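Local atomic coordinates of acyl-CoA thioester hydrolase ybgC (Escherichia coli K-12, PDB entry 3GRH), a protein that is a putative thioesterase of the outer membrane, a lipoprotein of the pectinesterase family that neither binds pectin nor has pectinesterase activity. Residues P75-G80 / K106-A111; P114-G119 / D141-L146; G128-Y133 / S198-L203. One frame throughout, in Å; residues are numbered along the deposited sequence.

How the contacts relate
From the N terminus, contact 1 comes first: its parallel pairing closes the loop that carries helix 92-100 and joins strand 77-79, at one end of the ten-strand parallel sheet, to strand 108-112. After a short turn the chain enters strand 115-123, on another face of the beta-helix, where contact 2 closes the loop through strand 130-134 by pairing with strand 142-146. Contact 3 opens inside that loop and shuts only at 198-203, so contacts 2 and 3 cross, while contact 1 precedes both in series. Contacts 1 and 3 meet directly, since strands 108-112 and 130-134 are neighbours and Arg-107 NH2 lies 2.7 Å from Gly-202 O. Contact 2 touches contact 1 through Tyr-117.

Contact 1: residues P75-G80 / K106-A111; sequences PDFVVG and KRQYIA
The Phe-77 ring receives Gln-108 OE1 at its edge, in plane, 3.6 Å from CE2, with ring and amide planes 55° apart. That amide is held from elsewhere: NE2 bonds to Ala-99 O and OE1 to Lys-102 NZ. The edge of the Tyr-109 ring meets Asp-76 OD2, which lies in the ring plane 3.9 Å from CD2. The same oxygen takes the Tyr-109 backbone N-H on its anti lone pair, at 2.9 Å and nearly straight (166°), and a water that also donates to Arg-107 O. Asp-76 gets there because CG stands anti to its own carbonyl carbon (chi1 -65°). Replacing this aspartate by an alanine would probably leave the Tyr-109 N-H without its acceptor and the water without one of its two. From Phe-77 on, the pairing is that of a parallel sheet: strands 77-79 and 108-111, with helix 92-100 between them in sequence, form a beta-alpha-beta unit at the N-terminal end of the beta-helix, where strand 77-79 is outermost in its sheet. Tyr-109 O accepts from both Asp-76 N and Phe-77 N; the ladder continues from Ala-111 N to Phe-77 O and from Val-79 N to Ala-111 O. On the face of Phe-77 and Ile-110, which helix 92-100 covers, Phe-77 CD2 lies 4.0 Å from Ile-110 CG1, and Val-79 CG2 packs on Ile-110 CG2. On the opposite face, that of Val-78 and Ala-111, Pro-75 CG lies 3.9 Å from Ala-111 CB, beside Tyr-133 of the next strand.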
ATOM      1  N   PRO A  75     -24.014 -11.774   6.877  1.00 20.39           N
ATOM      2  CA  PRO A  75     -22.758 -12.304   6.353  1.00 17.84           C
ATOM      3  C   PRO A  75     -22.701 -13.816   6.216  1.00 18.70           C
ATOM      4  O   PRO A  75     -23.520 -14.532   6.766  1.00 19.27           O
ATOM      5  CB  PRO A  75     -21.745 -11.863   7.392  1.00 19.35           C
ATOM      6  CG  PRO A  75     -22.565 -11.680   8.648  1.00 19.94           C
ATOM      7  CD  PRO A  75     -23.913 -11.270   8.251  1.00 20.60           C
ATOM      8  N   ASP A  76     -21.724 -14.287   5.448  1.00 17.68           N
ATOM      9  CA  ASP A  76     -21.514 -15.711   5.275  1.00 18.49           C
ATOM     10  C   ASP A  76     -20.860 -16.325   6.491  1.00 18.14           C
ATOM     11  O   ASP A  76     -21.175 -17.484   6.831  1.00 21.00           O
ATOM     12  CB  ASP A  76     -20.676 -15.990   4.033  1.00 18.46           C
ATOM     13  CG  ASP A  76     -21.387 -15.576   2.760  1.00 21.85           C
ATOM     14  OD1 ASP A  76     -22.333 -16.287   2.371  1.00 27.57           O
ATOM     15  OD2 ASP A  76     -21.040 -14.559   2.132  1.00 18.66           O
ATOM     16  N   PHE A  77     -19.946 -15.578   7.088  1.00 18.73           N
ATOM     17  CA  PHE A  77     -19.195 -16.004   8.256  1.00 17.94           C
ATOM     18  C   PHE A  77     -19.045 -14.847   9.218  1.00 17.44           C
ATOM     19  O   PHE A  77     -19.061 -13.682   8.835  1.00 16.94           O
ATOM     20  CB  PHE A  77     -17.807 -16.461   7.844  1.00 17.88           C
ATOM     21  CG  PHE A  77     -17.823 -17.552   6.836  1.00 17.33           C
ATOM     22  CD1 PHE A  77     -18.042 -18.847   7.248  1.00 20.45           C
ATOM     23  CD2 PHE A  77     -17.724 -17.287   5.488  1.00 20.79           C
ATOM     24  CE1 PHE A  77     -18.123 -19.903   6.322  1.00 21.91           C
ATOM     25  CE2 PHE A  77     -17.777 -18.315   4.573  1.00 21.11           C
ATOM     26  CZ  PHE A  77     -17.975 -19.615   4.982  1.00 20.07           C
ATOM     27  N   VAL A  78     -19.005 -15.213  10.512  1.00 16.49           N
ATOM     28  CA  VAL A  78     -18.801 -14.250  11.573  1.00 15.73           C
ATOM     29  C   VAL A  78     -17.673 -14.663  12.500  1.00 14.96           C
ATOM     30  O   VAL A  78     -17.763 -15.730  13.103  1.00 16.82           O
ATOM     31  CB  VAL A  78     -20.026 -14.040  12.433  1.00 17.23           C
ATOM     32  CG1 VAL A  78     -19.725 -12.936  13.420  1.00 17.99           C
ATOM     33  CG2 VAL A  78     -21.238 -13.651  11.561  1.00 15.74           C
ATOM     34  N   VAL A  79     -16.679 -13.792  12.686  1.00 13.92           N
ATOM     35  CA  VAL A  79     -15.547 -14.073  13.543  1.00 15.56           C
ATOM     36  C   VAL A  79     -15.750 -13.275  14.796  1.00 15.15           C
ATOM     37  O   VAL A  79     -16.102 -12.075  14.749  1.00 15.39           O
ATOM     38  CB  VAL A  79     -14.227 -13.685  12.857  1.00 14.83           C
ATOM     39  CG1 VAL A  79     -13.093 -13.980  13.772  1.00 15.56           C
ATOM     40  CG2 VAL A  79     -14.011 -14.392  11.519  1.00 17.90           C
ATOM     41  N   GLY A  80     -15.552 -13.912  15.950  1.00 15.67           N
ATOM     42  CA  GLY A  80     -15.824 -13.259  17.189  1.00 18.02           C
ATOM     43  C   GLY A  80     -15.336 -14.092  18.328  1.00 19.84           C
ATOM     44  O   GLY A  80     -14.772 -15.165  18.130  1.00 20.08           O
ATOM     45  N   LYS A 106     -18.857 -16.795  -6.381  1.00 15.91           N
ATOM     46  CA  LYS A 106     -19.603 -15.755  -5.727  1.00 17.14           C
ATOM     47  C   LYS A 106     -18.786 -15.147  -4.620  1.00 14.93           C
ATOM     48  O   LYS A 106     -18.038 -15.821  -3.917  1.00 14.84           O
ATOM     49  CB  LYS A 106     -20.927 -16.279  -5.185  1.00 17.41           C
ATOM     50  CG  LYS A 106     -22.063 -16.133  -6.198  1.00 22.22           C
ATOM     51  CD  LYS A 106     -23.478 -16.305  -5.564  1.00 23.64           C
ATOM     52  CE  LYS A 106     -23.636 -15.576  -4.172  1.00 27.71           C
ATOM     53  NZ  LYS A 106     -24.133 -14.142  -4.390  1.00 28.05           N
ATOM     54  N   ARG A 107     -18.965 -13.841  -4.458  1.00 13.83           N
ATOM     55  CA  ARG A 107     -18.300 -13.128  -3.362  1.00 13.01           C
ATOM     56  C   ARG A 107     -18.803 -13.580  -1.997  1.00 12.57           C
ATOM     57  O   ARG A 107     -20.047 -13.783  -1.802  1.00 13.17           O
ATOM     58  CB  ARG A 107     -18.542 -11.616  -3.490  1.00 11.88           C
ATOM     59  CG  ARG A 107     -17.970 -10.857  -2.429  1.00 13.62           C
ATOM     60  CD  ARG A 107     -17.989  -9.346  -2.656  1.00 13.41           C
ATOM     61  NE  ARG A 107     -17.117  -8.989  -3.744  1.00 14.06           N
ATOM     62  CZ  ARG A 107     -15.775  -8.924  -3.652  1.00 12.73           C
ATOM     63  NH1 ARG A 107     -15.152  -9.190  -2.531  1.00 10.96           N
ATOM     64  NH2 ARG A 107     -15.085  -8.687  -4.731  1.00 13.21           N
ATOM     65  N   GLN A 108     -17.873 -13.769  -1.045  1.00 12.98           N
ATOM     66  CA  GLN A 108     -18.212 -14.140   0.318  1.00 12.90           C
ATOM     67  C   GLN A 108     -17.829 -13.089   1.267  1.00 11.79           C
ATOM     68  O   GLN A 108     -16.816 -12.438   1.051  1.00 12.23           O
ATOM     69  CB  GLN A 108     -17.552 -15.421   0.705  1.00 13.56           C
ATOM     70  CG  GLN A 108     -17.985 -16.451  -0.224  1.00 18.11           C
ATOM     71  CD  GLN A 108     -17.458 -17.733   0.110  1.00 22.60           C
ATOM     72  OE1 GLN A 108     -18.014 -18.433   0.951  1.00 24.27           O
ATOM     73  NE2 GLN A 108     -16.410 -18.114  -0.578  1.00 22.93           N
ATOM     74  N   TYR A 109     -18.669 -12.897   2.275  1.00 10.92           N
ATOM     75  CA  TYR A 109     -18.536 -11.835   3.241  1.00 10.51           C
ATOM     76  C   TYR A 109     -18.286 -12.393   4.627  1.00 10.97           C
ATOM     77  O   TYR A 109     -19.043 -13.242   5.086  1.00 12.01           O
ATOM     78  CB  TYR A 109     -19.822 -11.029   3.272  1.00 10.97           C
ATOM     79  CG  TYR A 109     -20.079 -10.274   2.001  1.00 11.72           C
ATOM     80  CD1 TYR A 109     -19.666  -8.986   1.875  1.00 15.72           C
ATOM     81  CD2 TYR A 109     -20.806 -10.859   0.969  1.00 15.77           C
ATOM     82  CE1 TYR A 109     -19.890  -8.298   0.724  1.00 15.44           C
ATOM     83  CE2 TYR A 109     -21.063 -10.132  -0.209  1.00 14.33           C
ATOM     84  CZ  TYR A 109     -20.546  -8.864  -0.292  1.00 13.90           C
ATOM     85  OH  TYR A 109     -20.750  -8.025  -1.379  1.00 17.77           O
ATOM     86  N   ILE A 110     -17.219 -11.900   5.260  1.00 11.81           N
ATOM     87  CA  ILE A 110     -16.796 -12.327   6.571  1.00 10.76           C
ATOM     88  C   ILE A 110     -16.846 -11.119   7.462  1.00 12.20           C
ATOM     89  O   ILE A 110     -16.123 -10.155   7.270  1.00 11.22           O
ATOM     90  CB  ILE A 110     -15.373 -12.905   6.565  1.00 10.51           C
ATOM     91  CG1 ILE A 110     -15.309 -14.095   5.660  1.00 12.50           C
ATOM     92  CG2 ILE A 110     -14.967 -13.299   8.028  1.00 12.70           C
ATOM     93  CD1 ILE A 110     -13.862 -14.573   5.297  1.00 14.31           C
ATOM     94  N   ALA A 111     -17.753 -11.137   8.419  1.00  9.99           N
ATOM     95  CA  ALA A 111     -17.869 -10.047   9.424  1.00 10.90           C
ATOM     96  C   ALA A 111     -16.965 -10.356  10.573  1.00 11.94           C
ATOM     97  O   ALA A 111     -16.895 -11.518  10.971  1.00 14.85           O
ATOM     98  CB  ALA A 111     -19.330  -9.895   9.906  1.00 10.65           C
TER
HETATM   99  O   HOH W   1     -22.052 -14.799  -0.347  1.00 48.71           O

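Contact 2: residues P114-G119 / D141-L146; sequences PGEYQG and DVKIGL
Glu-116 and Lys-143 start alike, each with CG anti to its own carbonyl carbon (chi1 -75° and -63°), and then run side by side in the same direction. The glutamate bends at chi2 and the lysine only at chi4, which brings OE2 to 3.6 Å from NZ in a long salt bridge. Their aliphatic parts also meet, with Glu-116 CG 4.1 Å from Lys-143 CD, and Glu-116 OE2 lies against the same Lys-143 CD at 3.7 Å. The ammonium has a second partner in Ile-140 O, so the carboxylate is not its sole hold. The two residues are paired in a parallel ladder between adjacent coils of the right-handed beta-helix characteristic of pectinesterases: strands 115-118 and 142-146 run 20° apart, with four bridges from Gly-115/Val-142 to Gln-118/Gly-145. Hydrogen bonds pass back and forth between the strands, from Gly-115 N to Asp-141 O, Lys-143 N to Gly-115 O, Tyr-117 N to Lys-143 O, Gly-145 N to Tyr-117 O and Gly-119 N to Gly-145 O. Tyr-117 N to Lys-143 O is the shortest of the five, at 2.8 Å.

The other face carries Tyr-117, Val-142 and Ile-144. Tyr-117 brings a ring edge near Lys-143 O, and its CE2 lies 4.3 Å from Val-142 CG1. Its hydroxyl is bonded to Met-113 O. A CB on Gly-115 would be only 3.3 Å from that hydroxyl, evidence that the ring tip occupies the side on which a larger residue would project. Val-112 and helix 92-100 also pack on this face. At the far end the extended Gln-118 crosses Leu-146, and Gln-118 CG lies 3.6 Å from Leu-146 CD1.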
ATOM      1  N   PRO A 114     -15.951  -6.717  17.088  1.00 12.66           N
ATOM      2  CA  PRO A 114     -14.935  -5.997  17.840  1.00 13.32           C
ATOM      3  C   PRO A 114     -14.084  -6.929  18.717  1.00 12.44           C
ATOM      4  O   PRO A 114     -14.608  -7.840  19.367  1.00 15.10           O
ATOM      5  CB  PRO A 114     -15.773  -5.027  18.677  1.00 13.35           C
ATOM      6  CG  PRO A 114     -16.947  -4.768  17.815  1.00 13.90           C
ATOM      7  CD  PRO A 114     -17.274  -6.065  17.155  1.00 13.72           C
ATOM      8  N   GLY A 115     -12.790  -6.720  18.675  1.00 13.26           N
ATOM      9  CA  GLY A 115     -11.824  -7.501  19.436  1.00 13.95           C
ATOM     10  C   GLY A 115     -10.443  -7.373  18.872  1.00 15.24           C
ATOM     11  O   GLY A 115     -10.229  -6.636  17.925  1.00 14.88           O
ATOM     12  N   GLU A 116      -9.522  -8.107  19.511  1.00 16.35           N
ATOM     13  CA  GLU A 116      -8.147  -8.164  19.122  1.00 15.62           C
ATOM     14  C   GLU A 116      -7.942  -9.577  18.650  1.00 15.31           C
ATOM     15  O   GLU A 116      -8.282 -10.561  19.334  1.00 16.96           O
ATOM     16  CB  GLU A 116      -7.244  -7.865  20.341  1.00 19.31           C
ATOM     17  CG  GLU A 116      -7.182  -6.420  20.780  1.00 25.22           C
ATOM     18  CD  GLU A 116      -8.472  -5.908  21.413  1.00 36.38           C
ATOM     19  OE1 GLU A 116      -9.104  -6.671  22.213  1.00 41.74           O
ATOM     20  OE2 GLU A 116      -8.838  -4.731  21.110  1.00 42.56           O
ATOM     21  N   TYR A 117      -7.354  -9.699  17.479  1.00 11.63           N
ATOM     22  CA  TYR A 117      -7.165 -10.981  16.790  1.00 11.71           C
ATOM     23  C   TYR A 117      -5.673 -11.107  16.480  1.00 12.17           C
ATOM     24  O   TYR A 117      -5.186 -10.507  15.575  1.00 12.77           O
ATOM     25  CB  TYR A 117      -8.033 -11.022  15.527  1.00 14.01           C
ATOM     26  CG  TYR A 117      -9.511 -10.915  15.859  1.00 11.14           C
ATOM     27  CD1 TYR A 117     -10.240 -12.025  16.220  1.00 17.02           C
ATOM     28  CD2 TYR A 117     -10.149  -9.727  15.800  1.00 14.29           C
ATOM     29  CE1 TYR A 117     -11.587 -11.915  16.568  1.00 14.93           C
ATOM     30  CE2 TYR A 117     -11.466  -9.620  16.183  1.00 14.97           C
ATOM     31  CZ  TYR A 117     -12.157 -10.724  16.562  1.00 15.65           C
ATOM     32  OH  TYR A 117     -13.486 -10.568  16.898  1.00 16.80           O
ATOM     33  N   GLN A 118      -4.978 -11.892  17.288  1.00 12.95           N
ATOM     34  CA  GLN A 118      -3.521 -12.036  17.093  1.00 12.85           C
ATOM     35  C   GLN A 118      -3.276 -13.180  16.086  1.00 13.25           C
ATOM     36  O   GLN A 118      -3.780 -14.282  16.221  1.00 16.20           O
ATOM     37  CB  GLN A 118      -2.792 -12.325  18.424  1.00 14.46           C
ATOM     38  CG  GLN A 118      -1.236 -12.443  18.259  1.00 15.85           C
ATOM     39  CD  GLN A 118      -0.448 -13.028  19.444  1.00 21.37           C
ATOM     40  OE1 GLN A 118      -0.808 -14.075  20.034  1.00 33.19           O
ATOM     41  NE2 GLN A 118       0.660 -12.386  19.767  1.00 27.04           N
ATOM     42  N   GLY A 119      -2.481 -12.916  15.064  1.00  9.84           N
ATOM     43  CA  GLY A 119      -2.038 -13.931  14.146  1.00  9.53           C
ATOM     44  C   GLY A 119      -2.143 -13.449  12.719  1.00  9.33           C
ATOM     45  O   GLY A 119      -2.869 -12.499  12.399  1.00 10.79           O
ATOM     46  N   ASP A 141     -11.699  -0.595  16.404  1.00 11.60           N
ATOM     47  CA  ASP A 141     -12.400  -1.558  17.226  1.00 11.36           C
ATOM     48  C   ASP A 141     -12.127  -3.003  16.863  1.00 10.98           C
ATOM     49  O   ASP A 141     -12.338  -3.831  17.725  1.00 12.13           O
ATOM     50  CB  ASP A 141     -13.870  -1.193  17.204  1.00 13.20           C
ATOM     51  CG  ASP A 141     -14.118   0.132  18.019  1.00 16.18           C
ATOM     52  OD1 ASP A 141     -13.413   0.360  19.069  1.00 19.69           O
ATOM     53  OD2 ASP A 141     -15.018   0.969  17.677  1.00 19.24           O
ATOM     54  N   VAL A 142     -11.660  -3.292  15.620  1.00  9.30           N
ATOM     55  CA  VAL A 142     -11.297  -4.632  15.214  1.00 10.04           C
ATOM     56  C   VAL A 142      -9.799  -4.524  14.898  1.00 11.48           C
ATOM     57  O   VAL A 142      -9.443  -3.848  13.941  1.00 12.93           O
ATOM     58  CB  VAL A 142     -12.108  -5.094  13.997  1.00 11.31           C
ATOM     59  CG1 VAL A 142     -11.448  -6.342  13.375  1.00 11.80           C
ATOM     60  CG2 VAL A 142     -13.548  -5.298  14.381  1.00 13.87           C
ATOM     61  N   LYS A 143      -8.952  -5.226  15.629  1.00 11.21           N
ATOM     62  CA  LYS A 143      -7.489  -5.129  15.508  1.00 12.86           C
ATOM     63  C   LYS A 143      -6.936  -6.475  15.111  1.00 11.17           C
ATOM     64  O   LYS A 143      -7.125  -7.427  15.806  1.00 12.93           O
ATOM     65  CB  LYS A 143      -6.865  -4.756  16.819  1.00 14.82           C
ATOM     66  CG  LYS A 143      -7.289  -3.386  17.332  1.00 17.16           C
ATOM     67  CD  LYS A 143      -6.639  -3.015  18.631  1.00 19.51           C
ATOM     68  CE  LYS A 143      -6.882  -1.620  19.141  1.00 24.09           C
ATOM     69  NZ  LYS A 143      -8.273  -1.454  19.777  1.00 27.13           N
ATOM     70  N   ILE A 144      -6.256  -6.528  14.010  1.00  9.76           N
ATOM     71  CA  ILE A 144      -5.594  -7.717  13.508  1.00 11.73           C
ATOM     72  C   ILE A 144      -4.103  -7.464  13.586  1.00 12.84           C
ATOM     73  O   ILE A 144      -3.630  -6.442  13.100  1.00 13.75           O
ATOM     74  CB  ILE A 144      -5.951  -7.925  12.039  1.00 11.40           C
ATOM     75  CG1 ILE A 144      -7.439  -8.216  11.921  1.00 14.34           C
ATOM     76  CG2 ILE A 144      -5.049  -9.060  11.446  1.00 14.41           C
ATOM     77  CD1 ILE A 144      -7.839  -8.249  10.407  1.00 17.07           C
ATOM     78  N   GLY A 145      -3.354  -8.285  14.298  1.00 11.78           N
ATOM     79  CA  GLY A 145      -1.945  -7.957  14.473  1.00 11.30           C
ATOM     80  C   GLY A 145      -1.087  -9.160  14.830  1.00 10.37           C
ATOM     81  O   GLY A 145      -1.514 -10.193  15.331  1.00 11.68           O
ATOM     82  N   LEU A 146       0.174  -8.981  14.546  1.00 10.47           N
ATOM     83  CA  LEU A 146       1.239  -9.911  14.961  1.00  9.24           C
ATOM     84  C   LEU A 146       2.567  -9.112  14.798  1.00  9.01           C
ATOM     85  O   LEU A 146       2.586  -8.152  14.027  1.00  9.59           O
ATOM     86  CB  LEU A 146       1.298 -11.187  14.103  1.00 10.30           C
ATOM     87  CG  LEU A 146       2.075 -12.344  14.616  1.00 10.05           C
ATOM     88  CD1 LEU A 146       1.417 -12.877  15.892  1.00 11.84           C
ATOM     89  CD2 LEU A 146       2.201 -13.409  13.525  1.00 11.40           C
TER

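Contact 3: residues G128-Y133 / S198-L203; sequences GGITLY and SQNNGL
Asn-200 reaches from its turn to the backbone of Gly-128 and Ile-130, and its CB starts out toward that strand. CG stands anti to the backbone N (chi1 -174°), about equally far, 4.0 Å, from Ile-130 N and Gly-128 O, and the two ends of the amide divide these groups between them. OD1 accepts the Ile-130 N-H at 3.0 Å, with the donor tilted 24° from the carbonyl plane. Asn-200 OD1 also lies 3.6 Å from Gly-129 CA. ND2 donates to Gly-128 O at 3.1 Å; this bond is nearly straight (171°) and its acceptor lies almost in the amide plane. Two bonds to backbone groups on either side of Gly-129 thus fix the rotation of the amide, while ND2 has a further weak bond to Pro-124 O. The Ile-130 side chain crosses that of Asn-200 at about a right angle, CB coming 3.7 Å from OD1.

The contact lies in the beta-helix: residues 199-203 form the bend, with Ser-198 ending strand 196-198, and strand 204-206 follows 130-134 in the parallel sheet. The bend is held internally. Ser-198 OG accepts from Asn-200 N, an ST turn, and a type II turn runs from Asn-200 to Leu-203, its closing bond weak. Gly-202 has a positive phi, where a CB would collide with the carbonyl oxygen of Asn-201 and come 3.6 Å from Gly-129 CA. At the last residue of the turn, Leu-203 CA makes a CA-H...O contact with Ile-130 O, which Leu-203 CD1 also touches.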
ATOM      1  N   GLY A 128     -13.429 -16.706  -6.457  1.00 13.88           N
ATOM      2  CA  GLY A 128     -14.315 -15.700  -5.948  1.00 13.38           C
ATOM      3  C   GLY A 128     -13.599 -14.711  -5.008  1.00 12.01           C
ATOM      4  O   GLY A 128     -12.550 -15.052  -4.375  1.00 14.38           O
ATOM      5  N   GLY A 129     -14.179 -13.513  -4.944  1.00 12.90           N
ATOM      6  CA  GLY A 129     -13.718 -12.452  -4.028  1.00 11.73           C
ATOM      7  C   GLY A 129     -14.111 -12.681  -2.578  1.00 11.69           C
ATOM      8  O   GLY A 129     -15.093 -13.284  -2.269  1.00 11.92           O
ATOM      9  N   ILE A 130     -13.245 -12.244  -1.681  1.00  8.98           N
ATOM     10  CA  ILE A 130     -13.530 -12.257  -0.274  1.00 10.49           C
ATOM     11  C   ILE A 130     -13.654 -10.831   0.233  1.00  9.88           C
ATOM     12  O   ILE A 130     -12.784 -10.004  -0.073  1.00 10.27           O
ATOM     13  CB  ILE A 130     -12.397 -12.913   0.496  1.00 13.02           C
ATOM     14  CG1 ILE A 130     -12.270 -14.363   0.076  1.00 16.71           C
ATOM     15  CG2 ILE A 130     -12.696 -12.867   2.028  1.00 13.35           C
ATOM     16  CD1 ILE A 130     -13.356 -15.207   0.598  1.00 19.43           C
ATOM     17  N   THR A 131     -14.736 -10.554   0.976  1.00 10.17           N
ATOM     18  CA  THR A 131     -14.900  -9.257   1.702  1.00 10.64           C
ATOM     19  C   THR A 131     -14.779  -9.494   3.165  1.00 10.60           C
ATOM     20  O   THR A 131     -15.481 -10.294   3.714  1.00 10.90           O
ATOM     21  CB  THR A 131     -16.220  -8.607   1.378  1.00  9.99           C
ATOM     22  OG1 THR A 131     -16.295  -8.363  -0.044  1.00 12.00           O
ATOM     23  CG2 THR A 131     -16.373  -7.284   2.130  1.00 11.28           C
ATOM     24  N   LEU A 132     -13.864  -8.805   3.825  1.00 11.01           N
ATOM     25  CA  LEU A 132     -13.681  -8.912   5.277  1.00 10.27           C
ATOM     26  C   LEU A 132     -13.935  -7.537   5.871  1.00 10.27           C
ATOM     27  O   LEU A 132     -13.328  -6.564   5.425  1.00 10.49           O
ATOM     28  CB  LEU A 132     -12.253  -9.367   5.575  1.00 13.42           C
ATOM     29  CG  LEU A 132     -11.879  -9.558   7.007  1.00 14.31           C
ATOM     30  CD1 LEU A 132     -12.574 -10.768   7.591  1.00 18.51           C
ATOM     31  CD2 LEU A 132     -10.370  -9.689   7.113  1.00 19.01           C
ATOM     32  N   TYR A 133     -14.825  -7.452   6.845  1.00 10.32           N
ATOM     33  CA  TYR A 133     -15.203  -6.180   7.381  1.00  9.30           C
ATOM     34  C   TYR A 133     -15.439  -6.237   8.850  1.00 10.67           C
ATOM     35  O   TYR A 133     -15.936  -7.248   9.362  1.00 12.13           O
ATOM     36  CB  TYR A 133     -16.426  -5.668   6.668  1.00 11.33           C
ATOM     37  CG  TYR A 133     -17.710  -6.425   6.818  1.00 12.78           C
ATOM     38  CD1 TYR A 133     -18.690  -6.043   7.728  1.00 16.76           C
ATOM     39  CD2 TYR A 133     -17.975  -7.521   5.998  1.00 13.20           C
ATOM     40  CE1 TYR A 133     -19.840  -6.741   7.815  1.00 16.82           C
ATOM     41  CE2 TYR A 133     -19.106  -8.232   6.126  1.00 14.85           C
ATOM     42  CZ  TYR A 133     -20.056  -7.813   6.988  1.00 16.59           C
ATOM     43  OH  TYR A 133     -21.244  -8.479   7.130  1.00 18.05           O
ATOM     44  N   SER A 198      -2.660 -11.020   1.196  1.00  5.77           N
ATOM     45  CA  SER A 198      -3.671 -11.485   0.233  1.00  5.93           C
ATOM     46  C   SER A 198      -3.150 -11.611  -1.159  1.00  8.00           C
ATOM     47  O   SER A 198      -2.451 -10.737  -1.608  1.00  6.78           O
ATOM     48  CB  SER A 198      -4.807 -10.526   0.219  1.00  8.67           C
ATOM     49  OG  SER A 198      -5.820 -10.891  -0.721  1.00  8.27           O
ATOM     50  N   GLN A 199      -3.511 -12.736  -1.808  1.00  7.10           N
ATOM     51  CA  GLN A 199      -3.384 -12.852  -3.246  1.00  7.69           C
ATOM     52  C   GLN A 199      -4.741 -12.908  -3.913  1.00  7.84           C
ATOM     53  O   GLN A 199      -4.864 -13.236  -5.107  1.00 10.52           O
ATOM     54  CB  GLN A 199      -2.617 -14.094  -3.610  1.00  8.30           C
ATOM     55  CG  GLN A 199      -1.250 -14.110  -2.985  1.00 11.50           C
ATOM     56  CD  GLN A 199      -0.328 -14.858  -3.826  1.00 15.73           C
ATOM     57  OE1 GLN A 199      -0.660 -15.957  -4.311  1.00 16.47           O
ATOM     58  NE2 GLN A 199       0.799 -14.230  -4.150  1.00 15.34           N
ATOM     59  N   ASN A 200      -5.808 -12.664  -3.185  1.00  7.75           N
ATOM     60  CA  ASN A 200      -7.181 -12.792  -3.717  1.00  6.71           C
ATOM     61  C   ASN A 200      -7.512 -11.588  -4.619  1.00  7.72           C
ATOM     62  O   ASN A 200      -7.501 -10.418  -4.204  1.00  7.29           O
ATOM     63  CB  ASN A 200      -8.110 -12.791  -2.481  1.00  7.70           C
ATOM     64  CG  ASN A 200      -9.529 -13.058  -2.769  1.00 10.02           C
ATOM     65  OD1 ASN A 200     -10.417 -12.179  -2.570  1.00 11.41           O
ATOM     66  ND2 ASN A 200      -9.800 -14.228  -3.304  1.00 11.23           N
ATOM     67  N   ASN A 201      -7.872 -11.880  -5.879  1.00  8.13           N
ATOM     68  CA  ASN A 201      -8.394 -10.859  -6.741  1.00  7.73           C
ATOM     69  C   ASN A 201      -9.734 -10.476  -6.212  1.00  7.28           C
ATOM     70  O   ASN A 201     -10.554 -11.337  -5.858  1.00  9.34           O
ATOM     71  CB  ASN A 201      -8.525 -11.342  -8.181  1.00  9.75           C
ATOM     72  CG  ASN A 201      -7.216 -11.636  -8.852  1.00  9.63           C
ATOM     73  OD1 ASN A 201      -6.150 -11.135  -8.493  1.00 10.09           O
ATOM     74  ND2 ASN A 201      -7.308 -12.511  -9.869  1.00 17.05           N
ATOM     75  N   GLY A 202     -10.007  -9.198  -6.182  1.00  8.05           N
ATOM     76  CA  GLY A 202     -11.286  -8.859  -5.620  1.00  7.61           C
ATOM     77  C   GLY A 202     -11.421  -8.731  -4.158  1.00  6.55           C
ATOM     78  O   GLY A 202     -12.547  -8.493  -3.712  1.00  9.12           O
ATOM     79  N   LEU A 203     -10.356  -8.861  -3.412  1.00  6.68           N
ATOM     80  CA  LEU A 203     -10.392  -8.635  -1.935  1.00  5.94           C
ATOM     81  C   LEU A 203     -10.969  -7.281  -1.652  1.00  7.47           C
ATOM     82  O   LEU A 203     -10.604  -6.299  -2.283  1.00  6.29           O
ATOM     83  CB  LEU A 203      -8.990  -8.687  -1.402  1.00  6.65           C
ATOM     84  CG  LEU A 203      -8.894  -8.582   0.125  1.00  6.27           C
ATOM     85  CD1 LEU A 203      -9.168  -9.945   0.768  1.00 11.65           C
ATOM     86  CD2 LEU A 203      -7.454  -8.044   0.455  1.00 11.41           C
TER